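Local coordinates for 2,3,4,5-tetrahydropyridine-2,6-dicarboxylate N-succinyltransferase (PDB 2RIJ) that probably catalyses, as a trimer, the transfer of a succinyl group from succinyl-CoA to tetrahydrodipicolinate, opening its ring in the succinylase route of lysine biosynthesis, at the interface of chains A and B. Residues are numbered along the deposited sequence; one frame, centred on the assembly and turned at random. Chains: chain A/B, Putative 2,3,4,5-tetrahydropyridine-2-carboxylate N- succinyltransferase.

Contact 1: the interface of chains A and B. Residues chain A 219-222, 239-240; chain B 164, 169, 201-204, 207, 227, 244.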
ATOM      1  N   ARG A 219       9.778  43.861  -2.848  1.00 19.00           N
ATOM      2  CA  ARG A 219      10.362  43.594  -4.183  1.00 18.53           C
ATOM      3  C   ARG A 219       9.425  42.808  -5.069  1.00 21.00           C
ATOM      4  O   ARG A 219       8.786  41.849  -4.611  1.00 22.54           O
ATOM      5  CB  ARG A 219      11.664  42.856  -3.989  1.00 17.21           C
ATOM      6  CG  ARG A 219      12.622  43.620  -3.084  1.00 21.12           C
ATOM      7  CD  ARG A 219      13.982  42.951  -2.972  1.00 23.91           C
ATOM      8  NE  ARG A 219      13.909  41.730  -2.180  1.00 25.17           N
ATOM      9  CZ  ARG A 219      14.572  40.600  -2.371  1.00 27.34           C
ATOM     10  NH1 ARG A 219      15.393  40.396  -3.400  1.00 23.47           N
ATOM     11  NH2 ARG A 219      14.389  39.625  -1.494  1.00 25.42           N
ATOM     12  N   ILE A 220       9.366  43.192  -6.346  1.00 20.53           N
ATOM     13  CA  ILE A 220       8.573  42.497  -7.343  1.00 20.08           C
ATOM     14  C   ILE A 220       9.503  42.333  -8.507  1.00 18.54           C
ATOM     15  O   ILE A 220       9.855  43.327  -9.209  1.00 17.91           O
ATOM     16  CB  ILE A 220       7.362  43.309  -7.776  1.00 18.52           C
ATOM     17  CG1 ILE A 220       6.412  43.535  -6.609  1.00 23.56           C
ATOM     18  CG2 ILE A 220       6.710  42.684  -9.004  1.00 19.15           C
ATOM     19  CD1 ILE A 220       5.341  44.639  -6.877  1.00 22.20           C
ATOM     20  N   LEU A 221       9.969  41.120  -8.725  1.00 19.29           N
ATOM     21  CA  LEU A 221      11.087  40.902  -9.702  1.00 21.64           C
ATOM     22  C   LEU A 221      10.656  40.847 -11.155  1.00 22.39           C
ATOM     23  O   LEU A 221      11.497  40.762 -12.044  1.00 21.00           O
ATOM     24  CB  LEU A 221      11.931  39.662  -9.326  1.00 18.57           C
ATOM     25  CG  LEU A 221      13.070  39.922  -8.331  1.00 21.60           C
ATOM     26  CD1 LEU A 221      12.517  40.334  -6.986  1.00 18.25           C
ATOM     27  CD2 LEU A 221      14.012  38.683  -8.241  1.00 19.39           C
ATOM     28  N   GLU A 222       9.354  40.936 -11.394  1.00 21.25           N
ATOM     29  CA  GLU A 222       8.811  41.019 -12.740  1.00 21.63           C
ATOM     30  C   GLU A 222       7.375  41.511 -12.668  1.00 21.28           C
ATOM     31  O   GLU A 222       6.511  40.894 -12.022  1.00 19.62           O
ATOM     32  CB  GLU A 222       8.885  39.673 -13.480  1.00 21.56           C
ATOM     33  CG  GLU A 222       8.122  39.584 -14.833  1.00 24.19           C
ATOM     34  CD  GLU A 222       8.211  40.857 -15.727  1.00 38.61           C
ATOM     35  OE1 GLU A 222       9.320  41.465 -15.787  1.00 39.74           O
ATOM     36  OE2 GLU A 222       7.175  41.275 -16.365  1.00 43.44           O
HETATM   37  N   MSE A 239       9.098  36.583  -6.538  1.00 18.68           N
HETATM   38  CA  MSE A 239      10.169  36.061  -7.433  1.00 21.46           C
HETATM   39  C   MSE A 239       9.520  35.847  -8.782  1.00 20.16           C
HETATM   40  O   MSE A 239       8.302  35.716  -8.854  1.00 27.15           O
HETATM   41  CB  MSE A 239      10.772  34.772  -6.924  1.00 19.98           C
HETATM   42  CG  MSE A 239      11.490  34.899  -5.602  1.00 25.92           C
HETATM   43 SE   MSE A 239      12.974  36.136  -5.613  0.75 29.35          SE
HETATM   44  CE  MSE A 239      14.281  35.187  -6.845  1.00 21.64           C
ATOM     45  N   PRO A 240      10.321  35.846  -9.878  1.00 20.34           N
ATOM     46  CA  PRO A 240       9.716  35.809 -11.217  1.00 25.29           C
ATOM     47  C   PRO A 240       9.471  34.475 -11.903  1.00 25.89           C
ATOM     48  O   PRO A 240       8.708  34.452 -12.878  1.00 27.80           O
ATOM     49  CB  PRO A 240      10.711  36.629 -12.053  1.00 28.47           C
ATOM     50  CG  PRO A 240      11.992  36.478 -11.407  1.00 27.88           C
ATOM     51  CD  PRO A 240      11.775  36.070  -9.966  1.00 23.31           C
TER
ATOM     52  N   PHE B 164      23.522  41.565  -0.511  1.00 30.44           N
ATOM     53  CA  PHE B 164      22.175  42.082  -0.329  0.50 33.42           C
ATOM     54  C   PHE B 164      22.133  43.303   0.565  1.00 32.60           C
ATOM     55  O   PHE B 164      21.341  44.213   0.348  1.00 34.02           O
ATOM     56  CB  PHE B 164      21.250  41.008   0.232  0.50 34.97           C
ATOM     57  CG  PHE B 164      20.687  40.104  -0.802  0.50 36.96           C
ATOM     58  CD1 PHE B 164      21.414  39.018  -1.259  0.50 37.97           C
ATOM     59  CD2 PHE B 164      19.413  40.321  -1.314  0.50 36.71           C
ATOM     60  CE1 PHE B 164      20.874  38.159  -2.209  0.50 36.12           C
ATOM     61  CE2 PHE B 164      18.877  39.463  -2.269  0.50 40.90           C
ATOM     62  CZ  PHE B 164      19.609  38.382  -2.713  0.50 37.04           C
ATOM     63  N   ASN B 169      17.463  48.544  -3.018  1.00 23.40           N
ATOM     64  CA  ASN B 169      16.226  48.148  -3.691  1.00 25.64           C
ATOM     65  C   ASN B 169      15.724  49.353  -4.474  1.00 22.46           C
ATOM     66  O   ASN B 169      15.441  50.405  -3.906  1.00 23.89           O
ATOM     67  CB  ASN B 169      15.166  47.675  -2.679  1.00 23.77           C
ATOM     68  CG  ASN B 169      13.935  47.099  -3.340  1.00 22.31           C
ATOM     69  OD1 ASN B 169      14.028  46.461  -4.402  1.00 21.88           O
ATOM     70  ND2 ASN B 169      12.758  47.335  -2.741  1.00 19.32           N
ATOM     71  N   PHE B 201      10.352  46.163 -12.922  1.00 22.77           N
ATOM     72  CA  PHE B 201      10.580  45.404 -11.703  1.00 21.22           C
ATOM     73  C   PHE B 201      11.174  46.292 -10.601  1.00 20.90           C
ATOM     74  O   PHE B 201      11.641  47.403 -10.855  1.00 19.62           O
ATOM     75  CB  PHE B 201      11.397  44.118 -11.931  1.00 21.82           C
ATOM     76  CG  PHE B 201      12.857  44.309 -12.357  1.00 19.21           C
ATOM     77  CD1 PHE B 201      13.183  44.632 -13.652  1.00 20.76           C
ATOM     78  CD2 PHE B 201      13.876  44.112 -11.468  1.00 22.57           C
ATOM     79  CE1 PHE B 201      14.500  44.796 -14.052  1.00 23.55           C
ATOM     80  CE2 PHE B 201      15.188  44.228 -11.861  1.00 22.32           C
ATOM     81  CZ  PHE B 201      15.509  44.582 -13.156  1.00 20.68           C
ATOM     82  N   VAL B 202      11.080  45.809  -9.385  1.00 18.32           N
ATOM     83  CA  VAL B 202      11.644  46.476  -8.178  1.00 21.07           C
ATOM     84  C   VAL B 202      12.468  45.426  -7.441  1.00 21.25           C
ATOM     85  O   VAL B 202      11.934  44.381  -7.004  1.00 20.74           O
ATOM     86  CB  VAL B 202      10.560  47.107  -7.266  1.00 20.14           C
ATOM     87  CG1 VAL B 202      11.207  47.698  -5.897  1.00 19.60           C
ATOM     88  CG2 VAL B 202       9.692  48.114  -8.054  1.00 22.24           C
ATOM     89  N   ASP B 203      13.782  45.664  -7.368  1.00 22.53           N
ATOM     90  CA  ASP B 203      14.691  44.714  -6.770  1.00 23.20           C
ATOM     91  C   ASP B 203      16.063  45.348  -6.595  1.00 21.52           C
ATOM     92  O   ASP B 203      16.366  46.471  -7.077  1.00 19.23           O
ATOM     93  CB  ASP B 203      14.834  43.457  -7.659  1.00 23.17           C
ATOM     94  CG  ASP B 203      15.561  42.290  -6.962  1.00 25.84           C
ATOM     95  OD1 ASP B 203      15.615  42.239  -5.716  1.00 23.29           O
ATOM     96  OD2 ASP B 203      16.128  41.433  -7.687  1.00 22.48           O
ATOM     97  N   LYS B 204      16.898  44.615  -5.903  1.00 20.22           N
ATOM     98  CA  LYS B 204      18.301  44.979  -5.672  1.00 23.45           C
ATOM     99  C   LYS B 204      19.272  44.542  -6.776  1.00 24.09           C
ATOM    100  O   LYS B 204      20.387  45.057  -6.837  1.00 26.06           O
ATOM    101  CB  LYS B 204      18.786  44.392  -4.318  1.00 24.07           C
ATOM    102  CG  LYS B 204      18.174  45.079  -3.094  1.00 25.71           C
ATOM    103  CD  LYS B 204      18.550  44.386  -1.810  1.00 27.69           C
ATOM    104  CE  LYS B 204      18.219  45.262  -0.583  1.00 32.28           C
ATOM    105  NZ  LYS B 204      18.761  44.732   0.658  1.00 47.19           N
ATOM    106  N   ARG B 207      19.057  42.259 -14.356  1.00 22.19           N
ATOM    107  CA  ARG B 207      18.973  41.063 -15.122  1.00 21.11           C
ATOM    108  C   ARG B 207      20.287  40.866 -15.891  1.00 22.18           C
ATOM    109  O   ARG B 207      20.966  41.822 -16.276  1.00 20.87           O
ATOM    110  CB  ARG B 207      17.769  41.119 -16.048  1.00 19.96           C
ATOM    111  CG  ARG B 207      16.451  41.092 -15.219  1.00 22.70           C
ATOM    112  CD  ARG B 207      15.324  41.677 -15.857  1.00 31.52           C
ATOM    113  NE  ARG B 207      14.124  41.554 -15.037  1.00 21.01           N
ATOM    114  CZ  ARG B 207      12.936  41.850 -15.493  1.00 25.79           C
ATOM    115  NH1 ARG B 207      12.815  42.288 -16.716  1.00 28.15           N
ATOM    116  NH2 ARG B 207      11.885  41.688 -14.746  1.00 20.61           N
ATOM    117  N   ARG B 227      18.748  36.109 -13.699  1.00 21.78           N
ATOM    118  CA  ARG B 227      19.301  37.177 -12.902  1.00 21.38           C
ATOM    119  C   ARG B 227      20.782  37.415 -13.217  1.00 20.64           C
ATOM    120  O   ARG B 227      21.530  36.491 -13.585  1.00 23.15           O
ATOM    121  CB  ARG B 227      19.097  36.857 -11.441  1.00 21.65           C
ATOM    122  CG  ARG B 227      18.810  38.053 -10.549  1.00 23.22           C
ATOM    123  CD  ARG B 227      18.551  37.511  -9.168  1.00 27.34           C
ATOM    124  NE  ARG B 227      17.943  38.484  -8.267  1.00 22.43           N
ATOM    125  CZ  ARG B 227      17.687  38.254  -7.000  1.00 28.72           C
ATOM    126  NH1 ARG B 227      17.992  37.093  -6.490  1.00 25.06           N
ATOM    127  NH2 ARG B 227      17.120  39.170  -6.232  1.00 24.39           N
ATOM    128  N   TYR B 244      13.752  29.633 -14.095  1.00 20.43           N
ATOM    129  CA  TYR B 244      14.490  30.692 -13.461  1.00 20.25           C
ATOM    130  C   TYR B 244      15.944  30.236 -13.308  1.00 19.58           C
ATOM    131  O   TYR B 244      16.192  29.073 -13.077  1.00 19.25           O
ATOM    132  CB  TYR B 244      13.947  31.058 -12.087  1.00 22.08           C
ATOM    133  CG  TYR B 244      14.448  32.412 -11.588  1.00 20.26           C
ATOM    134  CD1 TYR B 244      14.188  33.559 -12.307  1.00 18.97           C
ATOM    135  CD2 TYR B 244      15.199  32.538 -10.417  1.00 23.13           C
ATOM    136  CE1 TYR B 244      14.653  34.773 -11.925  1.00 23.60           C
ATOM    137  CE2 TYR B 244      15.648  33.792  -9.992  1.00 22.20           C
ATOM    138  CZ  TYR B 244      15.376  34.893 -10.742  1.00 24.96           C
ATOM    139  OH  TYR B 244      15.802  36.128 -10.345  1.00 22.21           O
TER
HETATM  140  O   HOH W   1      14.222  40.553 -12.176  1.00 23.22           O
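B:Asp203 holds CG anti to its backbone N (chi1 -169°), and A:Arg219, with CG anti to its carbonyl carbon and the chain bent at chi3 (-72°), turns its guanidinium onto that carboxylate. NH1 of A:Arg219 meets OD1 of B:Asp203 at 3.0 Å, in the guanidinium plane and on the syn lone pair, making a salt bridge. The other carboxylate oxygen, OD2, takes NH2 of B:Arg227 at 2.9 Å, also syn and in plane, so two arginines from different chains flank one carboxylate with their planes only 19° apart. B:Lys204 N reaches OD1 from above the carboxylate plane at 2.7 Å; these donors would favour the ionised aspartate, whose charge in turn would offset the repulsion between the two arginines. A:Leu221 lays CD2 over one guanidinium face of B:Arg227, toward its rim.

The second grip is B:Arg207, extended from CG to NE, whose NH2 bonds A:Leu221 O at 2.9 Å, exactly in plane, and A:Glu222 OE1 at 2.8 Å through the anti lone pair. A face of its guanidinium rests on B:Phe201 CD1, while NE binds a water that also contacts A:Leu221 O.

Between the two grips, strand 219-220 of chain A pairs antiparallel with strand 201-203 of chain B: B:Val202 N gives A:Ile220 O a nearly straight bond of 2.8 Å. This short intersubunit sheet lies near the N-terminal end of the hexapeptide-repeat left-handed beta-helices, beside the globular N-terminal regions.

Contact 2: the interface of chains A and B. Residues chain A 364, 366-369; chain B 325-326, 364, 368-371.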
ATOM      1  N   GLN A 364       3.408  12.908   2.322  1.00 24.58           N
ATOM      2  CA  GLN A 364       3.142  11.566   1.830  1.00 27.88           C
ATOM      3  C   GLN A 364       4.037  10.549   2.519  1.00 25.28           C
ATOM      4  O   GLN A 364       5.230  10.792   2.718  1.00 25.00           O
ATOM      5  CB  GLN A 364       3.363  11.460   0.318  1.00 30.04           C
ATOM      6  CG  GLN A 364       2.855  10.117  -0.250  1.00 32.77           C
ATOM      7  CD  GLN A 364       2.435  10.165  -1.739  1.00 35.63           C
ATOM      8  OE1 GLN A 364       2.748  11.110  -2.452  1.00 45.86           O
ATOM      9  NE2 GLN A 364       1.711   9.132  -2.188  1.00 45.97           N
ATOM     10  N   SER A 366       6.272   7.746   2.173  1.00 22.58           N
ATOM     11  CA  SER A 366       6.909   7.302   0.948  1.00 24.28           C
ATOM     12  C   SER A 366       7.039   5.787   0.827  1.00 26.15           C
ATOM     13  O   SER A 366       7.242   5.308  -0.276  1.00 26.98           O
ATOM     14  CB  SER A 366       8.207   8.074   0.634  1.00 30.28           C
ATOM     15  OG  SER A 366       9.096   7.993   1.672  1.00 28.90           O
ATOM     16  N   ILE A 367       6.827   5.033   1.911  1.00 26.71           N
ATOM     17  CA  ILE A 367       6.813   3.565   1.852  1.00 28.54           C
ATOM     18  C   ILE A 367       5.424   3.011   1.487  1.00 26.71           C
ATOM     19  O   ILE A 367       5.312   2.178   0.581  1.00 27.59           O
ATOM     20  CB  ILE A 367       7.310   2.938   3.192  1.00 30.15           C
ATOM     21  CG1 ILE A 367       8.747   3.384   3.478  1.00 35.73           C
ATOM     22  CG2 ILE A 367       7.218   1.422   3.145  1.00 32.69           C
ATOM     23  CD1 ILE A 367       9.612   3.601   2.214  1.00 39.89           C
ATOM     24  N   SER A 368       4.381   3.511   2.146  1.00 25.61           N
ATOM     25  CA  SER A 368       3.025   2.996   1.910  1.00 25.91           C
ATOM     26  C   SER A 368       2.287   3.752   0.849  1.00 31.29           C
ATOM     27  O   SER A 368       1.257   3.273   0.347  1.00 33.58           O
ATOM     28  CB  SER A 368       2.210   3.036   3.185  1.00 28.56           C
ATOM     29  OG  SER A 368       1.861   4.362   3.507  1.00 25.09           O
ATOM     30  N   GLY A 369       2.779   4.947   0.524  1.00 27.13           N
ATOM     31  CA  GLY A 369       2.099   5.811  -0.409  1.00 27.42           C
ATOM     32  C   GLY A 369       0.908   6.602   0.151  1.00 23.22           C
ATOM     33  O   GLY A 369       0.352   7.389  -0.583  1.00 28.55           O
TER
ATOM     34  N   THR B 325      12.822  12.495   2.191  1.00 26.18           N
ATOM     35  CA  THR B 325      12.054  11.460   1.532  1.00 26.61           C
ATOM     36  C   THR B 325      12.741  10.113   1.627  1.00 27.30           C
ATOM     37  O   THR B 325      13.950  10.004   1.396  1.00 25.07           O
ATOM     38  CB  THR B 325      11.843  11.803   0.048  1.00 28.34           C
ATOM     39  OG1 THR B 325      11.490  13.172  -0.044  1.00 28.64           O
ATOM     40  CG2 THR B 325      10.802  10.962  -0.562  1.00 30.65           C
ATOM     41  N   LYS B 326      11.968   9.078   1.945  1.00 27.97           N
ATOM     42  CA  LYS B 326      12.486   7.714   1.936  1.00 27.85           C
ATOM     43  C   LYS B 326      12.159   7.020   0.630  1.00 28.80           C
ATOM     44  O   LYS B 326      11.066   7.173   0.089  1.00 30.72           O
ATOM     45  CB  LYS B 326      11.918   6.928   3.098  1.00 27.78           C
ATOM     46  CG  LYS B 326      12.368   7.449   4.461  1.00 29.08           C
ATOM     47  CD  LYS B 326      11.564   6.764   5.564  1.00 28.09           C
ATOM     48  CE  LYS B 326      12.018   7.211   6.902  1.00 39.28           C
ATOM     49  NZ  LYS B 326      11.303   6.396   7.910  1.00 39.44           N
ATOM     50  N   GLN B 364       7.867   6.680  -8.780  1.00 24.58           N
ATOM     51  CA  GLN B 364       6.846   6.157  -7.888  1.00 27.88           C
ATOM     52  C   GLN B 364       6.272   4.857  -8.426  1.00 25.28           C
ATOM     53  O   GLN B 364       6.014   4.731  -9.626  1.00 25.00           O
ATOM     54  CB  GLN B 364       5.697   7.149  -7.692  1.00 30.04           C
ATOM     55  CG  GLN B 364       4.735   6.710  -6.568  1.00 32.77           C
ATOM     56  CD  GLN B 364       3.983   7.870  -5.872  1.00 35.63           C
ATOM     57  OE1 GLN B 364       3.955   8.989  -6.368  1.00 45.86           O
ATOM     58  NE2 GLN B 364       3.385   7.581  -4.710  1.00 45.97           N
ATOM     59  N   SER B 368       1.574   0.297  -5.793  1.00 25.61           N
ATOM     60  CA  SER B 368       1.716   0.284  -4.331  1.00 25.91           C
ATOM     61  C   SER B 368       1.817   1.656  -3.740  1.00 31.29           C
ATOM     62  O   SER B 368       1.661   1.820  -2.518  1.00 33.58           O
ATOM     63  CB  SER B 368       2.937  -0.509  -3.919  1.00 28.56           C
ATOM     64  OG  SER B 368       4.113   0.203  -4.222  1.00 25.09           O
ATOM     65  N   GLY B 369       2.114   2.643  -4.584  1.00 27.13           N
ATOM     66  CA  GLY B 369       2.340   3.989  -4.117  1.00 27.42           C
ATOM     67  C   GLY B 369       3.725   4.269  -3.513  1.00 23.22           C
ATOM     68  O   GLY B 369       3.977   5.403  -3.171  1.00 28.55           O
ATOM     69  N   ALA B 370       4.622   3.280  -3.457  1.00 22.20           N
ATOM     70  CA  ALA B 370       5.972   3.416  -2.841  1.00 23.94           C
ATOM     71  C   ALA B 370       6.889   4.319  -3.683  1.00 27.35           C
ATOM     72  O   ALA B 370       6.907   4.239  -4.921  1.00 23.84           O
ATOM     73  CB  ALA B 370       6.669   2.070  -2.659  1.00 21.58           C
HETATM   74  N   MSE B 371       7.684   5.134  -2.999  1.00 22.95           N
HETATM   75  CA  MSE B 371       8.764   5.853  -3.660  1.00 25.18           C
HETATM   76  C   MSE B 371       9.945   4.908  -3.854  1.00 22.94           C
HETATM   77  O   MSE B 371      10.401   4.231  -2.908  1.00 22.80           O
HETATM   78  CB  MSE B 371       9.173   7.086  -2.859  1.00 27.29           C
HETATM   79  CG  MSE B 371       8.088   8.107  -2.702  1.00 31.65           C
HETATM   80 SE   MSE B 371       7.591   8.858  -4.410  0.75 40.56          SE
HETATM   81  CE  MSE B 371       9.043  10.004  -4.773  1.00 37.15           C
TER
HETATM   82  O   HOH W   2       3.093  10.791  -4.987  0.33 29.93           O
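The backbone carbonyl of A:Ser366 points at B:Met371 N, which donates a nearly straight bond of 2.8 Å almost along the C=O axis and so ties the turn of chain A to the first residue of strand 371-375 in chain B.

The side chain of the same serine makes a second connection. Its OG lies between the backbone N and the carbonyl carbon (chi1 56°) and gives its hydroxyl hydrogen to B:Lys326 O at 2.7 Å, in the carbonyl plane and on a lone pair; B:Lys326 N returns only a weak bond to OG. A:Ser366 thus engages two separate strands of chain B, with its carbonyl on one and its hydroxyl on the other. Packing here is tight, since A:Ser366 CB comes within 3.3 Å of CG of the selenomethionine B:Met371, whose chain bends at chi2 and chi3.

A:Gln364 and B:Gln364, the same position in two subunits, have the same conformation, each extended beyond CG with CG anti to the backbone N. They meet tip to tip, NE2 of A:Gln364 lying 3.4 Å from NE2 of B:Gln364, with amide planes 62° apart. Each NE2 is oriented by its own chain: A:Gln364 NE2 donates to A:Gly369 O at 2.7 Å, from above the carbonyl plane, and B:Gln364 does likewise with B:Gly369. That bond fixes the amide flip and turns both OE1 atoms toward one bridging water, 2.6 Å from A:Gln364 OE1.

The patch gathers the turns between strands 360-364 and 371-375 of both chains, together with the start of strand 326-329 of chain B, at the C-terminal end of the subunits, where these segments from neighbouring chains converge.

Contact 1 and contact 2 have centres of their C-alpha atoms about 37 Å apart and share no residue or secondary-structure element. Both nevertheless join chains A and B, one near each end of the beta-helical part, so the subunits are fastened at well-separated levels, which should resist tilting of one chain against the other. The protein is a homotrimer, and such a pair of fastenings suits neighbouring subunits of it. B:Glu258, the predicted acyl-anhydride residue, lies about 18 Å from the centre of contact 1 and 25 Å from that of contact 2; contact 2 also includes positions predicted to bind succinyl-CoA, so the acyl-donor site may lie close to this interface.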